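Local coordinates for protein UDP-N-Acetylglucosamine 2-Epimerase (Thermus thermophilus, PDB 1V4V) that probably interconverts UDP-N-acetylglucosamine and UDP-N-acetylmannosamine by epimerisation at C2 of the sugar, working as a two-domain homodimer, at residues G119-G124 with L149-T154; M205-N210 with V298-T303. All blocks are in the same frame, centred on the assembly; numbering follows the deposited sequence. Where two conformers were deposited one is given.

Contact 1 of 2, residues G119-G124 with L149-T154; sequences GHVEAG and LDFAPT
Strands 118-121 and 149-152 run side by side, parallel, as neighbours in the seven-stranded sheet of the first domain, and the contact between them is almost wholly buried. His-120 makes two of the three backbone hydrogen bonds: its N donates to Leu-149 O (3.0 Å), and its O accepts from Phe-151 N (3.0 Å) in a nearly straight bond. Further along, Ala-123 N donates to Phe-151 O (2.9 Å) from above the carbonyl plane. On the face carrying Val-121 and Phe-151, the aromatic ring leans back across the neighbouring strand. Its CG is anti to the carbonyl carbon (chi1 -60°), which carries CE2 to 4.2 Å from Gly-119 CA and CD2 to the same distance from Val-121 CG2. Gly-119, with no side chain, lies close to this ring, and helix 353-364 packs against it through Val-357 and Val-361. On the face of His-120 and Asp-150, OD2 of Asp-150 sits 3.4 Å from His-120 CB and also meets the Ala-123 methyl. The imidazole itself leads away, ND1 bonding to Asp-144 and NE2 to the carbonyl of Gly-99. Ala-123 O, buried with no hydrogen-bond partner in the model, meets C-H groups of Ala-152 CA (3.3 Å) and Pro-153 CD (3.2 Å). With helix 136-146 linking the strands, this is a beta-alpha-beta unit of the Rossmann-like N-terminal domain of a GT-B fold.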
# COMPACT_ATOMS: atom_id res chain seq x y z
N GLY A 119 -9.01 8.90 -0.03
CA GLY A 119 -8.28 9.91 -0.78
C GLY A 119 -7.02 10.22 0.01
O GLY A 119 -7.07 10.28 1.24
N HIS A 120 -5.90 10.39 -0.67
CA HIS A 120 -4.63 10.67 -0.00
C HIS A 120 -4.13 12.07 -0.35
O HIS A 120 -3.75 12.33 -1.50
CB HIS A 120 -3.60 9.62 -0.42
CG HIS A 120 -2.39 9.58 0.47
ND1 HIS A 120 -1.29 8.79 0.19
CD2 HIS A 120 -2.11 10.21 1.63
CE1 HIS A 120 -0.40 8.93 1.15
NE2 HIS A 120 -0.87 9.78 2.04
N VAL A 121 -4.13 12.96 0.64
CA VAL A 121 -3.68 14.34 0.45
C VAL A 121 -2.15 14.45 0.50
O VAL A 121 -1.49 13.80 1.32
CB VAL A 121 -4.32 15.26 1.52
CG1 VAL A 121 -3.89 16.72 1.30
CG2 VAL A 121 -5.85 15.14 1.45
N GLU A 122 -1.60 15.27 -0.39
CA GLU A 122 -0.16 15.50 -0.51
C GLU A 122 0.57 14.19 -0.80
O GLU A 122 1.61 13.91 -0.22
CB GLU A 122 0.42 16.13 0.76
CG GLU A 122 1.73 16.89 0.47
CD GLU A 122 2.47 17.34 1.73
OE1 GLU A 122 1.87 18.02 2.58
OE2 GLU A 122 3.67 17.02 1.85
N ALA A 123 0.02 13.41 -1.73
CA ALA A 123 0.57 12.11 -2.11
C ALA A 123 1.55 12.14 -3.28
O ALA A 123 1.51 13.03 -4.13
CB ALA A 123 -0.58 11.17 -2.45
N GLY A 124 2.44 11.15 -3.32
CA GLY A 124 3.39 11.07 -4.42
C GLY A 124 4.86 11.26 -4.13
O GLY A 124 5.70 10.91 -4.96
N LEU A 149 -8.43 8.36 -4.95
CA LEU A 149 -7.96 9.61 -5.53
C LEU A 149 -6.72 10.10 -4.80
O LEU A 149 -6.72 10.24 -3.58
CB LEU A 149 -9.07 10.67 -5.47
CG LEU A 149 -8.81 12.02 -6.14
CD1 LEU A 149 -8.32 11.81 -7.57
CD2 LEU A 149 -10.10 12.84 -6.12
N ASP A 150 -5.65 10.34 -5.56
CA ASP A 150 -4.40 10.85 -5.00
C ASP A 150 -4.30 12.32 -5.34
O ASP A 150 -4.46 12.70 -6.50
CB ASP A 150 -3.20 10.12 -5.59
CG ASP A 150 -2.90 8.81 -4.90
OD1 ASP A 150 -2.57 7.84 -5.60
OD2 ASP A 150 -2.99 8.76 -3.65
N PHE A 151 -4.05 13.15 -4.33
CA PHE A 151 -3.91 14.58 -4.53
C PHE A 151 -2.41 14.88 -4.46
O PHE A 151 -1.84 14.99 -3.37
CB PHE A 151 -4.67 15.32 -3.43
CG PHE A 151 -6.14 15.00 -3.41
CD1 PHE A 151 -7.01 15.61 -4.31
CD2 PHE A 151 -6.65 14.08 -2.50
CE1 PHE A 151 -8.38 15.31 -4.30
CE2 PHE A 151 -8.01 13.77 -2.48
CZ PHE A 151 -8.88 14.38 -3.39
N ALA A 152 -1.78 14.98 -5.62
CA ALA A 152 -0.35 15.23 -5.72
C ALA A 152 -0.02 16.71 -5.63
O ALA A 152 -0.62 17.53 -6.31
CB ALA A 152 0.19 14.65 -7.02
N PRO A 153 0.97 17.06 -4.80
CA PRO A 153 1.35 18.47 -4.66
C PRO A 153 2.08 19.03 -5.88
O PRO A 153 1.99 20.22 -6.17
CB PRO A 153 2.23 18.47 -3.42
CG PRO A 153 2.91 17.12 -3.51
CD PRO A 153 1.75 16.21 -3.88
N THR A 154 2.78 18.17 -6.61
CA THR A 154 3.55 18.59 -7.78
C THR A 154 3.47 17.61 -8.94
O THR A 154 3.02 16.47 -8.78
CB THR A 154 5.05 18.69 -7.43
OG1 THR A 154 5.54 17.38 -7.09
CG2 THR A 154 5.28 19.63 -6.25

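Contact 2 of 2, residues M205-N210 with V298-T303; sequences MHRREN and VLRNVT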
# COMPACT_ATOMS: atom_id res chain seq x y z
N MSE A 205 15.76 34.76 13.20
CA MSE A 205 17.09 34.13 13.06
C MSE A 205 17.20 33.01 14.08
O MSE A 205 17.13 33.25 15.29
CB MSE A 205 18.16 35.20 13.35
CG MSE A 205 18.33 36.28 12.25
SE MSE A 205 20.01 37.20 12.37
CE MSE A 205 19.59 38.25 13.89
N HIS A 206 17.35 31.78 13.60
CA HIS A 206 17.47 30.63 14.51
C HIS A 206 18.13 29.39 13.91
O HIS A 206 18.11 28.33 14.55
CB HIS A 206 16.10 30.23 15.07
CG HIS A 206 15.17 29.67 14.03
ND1 HIS A 206 14.80 28.34 14.01
CD2 HIS A 206 14.55 30.25 12.98
CE1 HIS A 206 13.98 28.13 12.99
NE2 HIS A 206 13.81 29.27 12.36
N ARG A 207 18.69 29.50 12.72
CA ARG A 207 19.36 28.36 12.11
C ARG A 207 20.57 28.06 13.00
O ARG A 207 21.43 28.92 13.18
CB ARG A 207 19.81 28.71 10.69
CG ARG A 207 20.32 27.51 9.89
CD ARG A 207 20.65 27.89 8.46
NE ARG A 207 21.06 26.73 7.67
CZ ARG A 207 20.28 25.68 7.42
NH1 ARG A 207 19.04 25.64 7.88
NH2 ARG A 207 20.75 24.67 6.70
N ARG A 208 20.62 26.86 13.54
CA ARG A 208 21.71 26.49 14.44
C ARG A 208 23.11 26.78 13.92
O ARG A 208 23.98 27.18 14.68
CB ARG A 208 21.62 25.01 14.82
CG ARG A 208 22.43 24.70 16.06
CD ARG A 208 22.84 23.24 16.15
NE ARG A 208 23.67 23.01 17.34
CZ ARG A 208 24.78 23.68 17.62
NH1 ARG A 208 25.20 24.65 16.81
NH2 ARG A 208 25.46 23.40 18.72
N GLU A 209 23.34 26.58 12.62
CA GLU A 209 24.67 26.83 12.06
C GLU A 209 25.04 28.31 12.07
O GLU A 209 26.22 28.66 12.09
CB GLU A 209 24.77 26.29 10.62
CG GLU A 209 23.91 27.00 9.60
CD GLU A 209 24.28 26.61 8.18
OE1 GLU A 209 25.41 26.90 7.75
OE2 GLU A 209 23.43 26.00 7.48
N ASN A 210 24.04 29.18 12.07
CA ASN A 210 24.27 30.62 12.10
C ASN A 210 24.49 31.11 13.53
O ASN A 210 24.86 32.26 13.75
CB ASN A 210 23.09 31.38 11.47
CG ASN A 210 23.19 31.49 9.96
OD1 ASN A 210 24.13 30.99 9.34
ND2 ASN A 210 22.21 32.16 9.35
N VAL A 298 16.76 36.15 2.62
CA VAL A 298 17.36 35.03 3.35
C VAL A 298 18.80 35.29 3.75
O VAL A 298 19.65 35.58 2.91
CB VAL A 298 17.29 33.73 2.51
CG1 VAL A 298 17.91 32.56 3.29
CG2 VAL A 298 15.84 33.43 2.15
N LEU A 299 19.07 35.18 5.05
CA LEU A 299 20.41 35.40 5.57
C LEU A 299 21.25 34.13 5.49
O LEU A 299 21.62 33.55 6.51
CB LEU A 299 20.32 35.92 7.01
CG LEU A 299 20.32 37.45 7.20
CD1 LEU A 299 19.57 38.14 6.07
CD2 LEU A 299 19.71 37.78 8.55
N ARG A 300 21.51 33.72 4.26
CA ARG A 300 22.32 32.54 3.97
C ARG A 300 23.04 32.78 2.65
O ARG A 300 22.65 33.65 1.88
CB ARG A 300 21.43 31.29 3.85
CG ARG A 300 20.70 30.91 5.12
CD ARG A 300 20.23 29.46 5.05
NE ARG A 300 21.36 28.54 5.09
CZ ARG A 300 21.31 27.26 4.74
NH1 ARG A 300 20.17 26.73 4.32
NH2 ARG A 300 22.40 26.50 4.82
N ASN A 301 24.09 32.01 2.41
CA ASN A 301 24.85 32.16 1.17
C ASN A 301 24.24 31.33 0.06
O ASN A 301 24.46 31.60 -1.12
CB ASN A 301 26.31 31.76 1.40
CG ASN A 301 27.02 32.68 2.39
OD1 ASN A 301 27.03 33.89 2.22
ND2 ASN A 301 27.61 32.09 3.42
N VAL A 302 23.47 30.32 0.43
CA VAL A 302 22.82 29.45 -0.55
C VAL A 302 21.44 29.02 -0.03
O VAL A 302 21.19 29.03 1.17
CB VAL A 302 23.67 28.18 -0.81
CG1 VAL A 302 23.74 27.33 0.44
CG2 VAL A 302 23.08 27.39 -1.97
N THR A 303 20.55 28.65 -0.95
CA THR A 303 19.20 28.22 -0.58
C THR A 303 19.11 26.71 -0.43
O THR A 303 19.84 25.96 -1.09
CB THR A 303 18.16 28.67 -1.63
OG1 THR A 303 18.52 28.18 -2.92
CG2 THR A 303 18.07 30.19 -1.68
O HOH W 1 23.81 29.89 6.91
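Arg-207 and Arg-300 lay their guanidinium groups over one another, two like charges that share the carboxylate of Glu-209, which probably offsets much of their repulsion and helps to hold them together. NE of Arg-207 lies over the centre of one face of the Arg-300 group, 3.0 Å from its CZ, with the planes 35° apart and the side chains crossing at about a right angle. Arg-207 gets there with an extended chain, CG anti to the backbone N (chi1 -171°). OE2 of Glu-209 forms salt bridges with Arg-300 NH2 at 2.9 Å and with Arg-207 NE (2.5 Å, too short for the exact distance to be relied on). An alanine in place of Arg-207 would probably cost OE2 of Glu-209 one of its two arginine partners and leave the Arg-300 guanidinium without the group that now lies over one face.

The segments lie in the connections that leave parallel strands 200-203 and 296-298 of the second Rossmann-like domain of the GT-B fold, the first turning into a short 3-10 segment at 208-210. Hydrogen bonding joins them nearer the sheet: Asn-210 ND2 donates to Leu-299 O (3.2 Å), with the acceptor close to the amide plane, and also to Asp-281. The acceptor carbonyl belongs to the middle residue of an inverse gamma turn, closed by a weak bond from Arg-300 N to Val-298 O. The other end of the Asn-210 amide, OD1, accepts from a water that is weakly bonded to Arg-300 NE.

Apolar packing is confined to selenomethionine Met-205, which approaches Leu-299 CD2 through SE, a contact left doubtful by its two deposited conformers, and which also meets Leu-214, Leu-217 and Leu-221 of helix 214-227.

Overall arrangement
Contacts 1 and 2 lie in different domains, on opposite sides of the chain's centre, with their centres 31 Å apart and their nearest atoms about 16 Å apart. Both segments of contact 1 precede those of contact 2 in the sequence. The first joins adjacent strands deep in the seven-stranded parallel sheet, while the second ties together the connections following two strands of the six-stranded one and is only partly buried. In GT-B enzymes the nucleotide sugar generally binds in the cleft between two such domains, but the geometry alone does not give either contact a substrate-binding role.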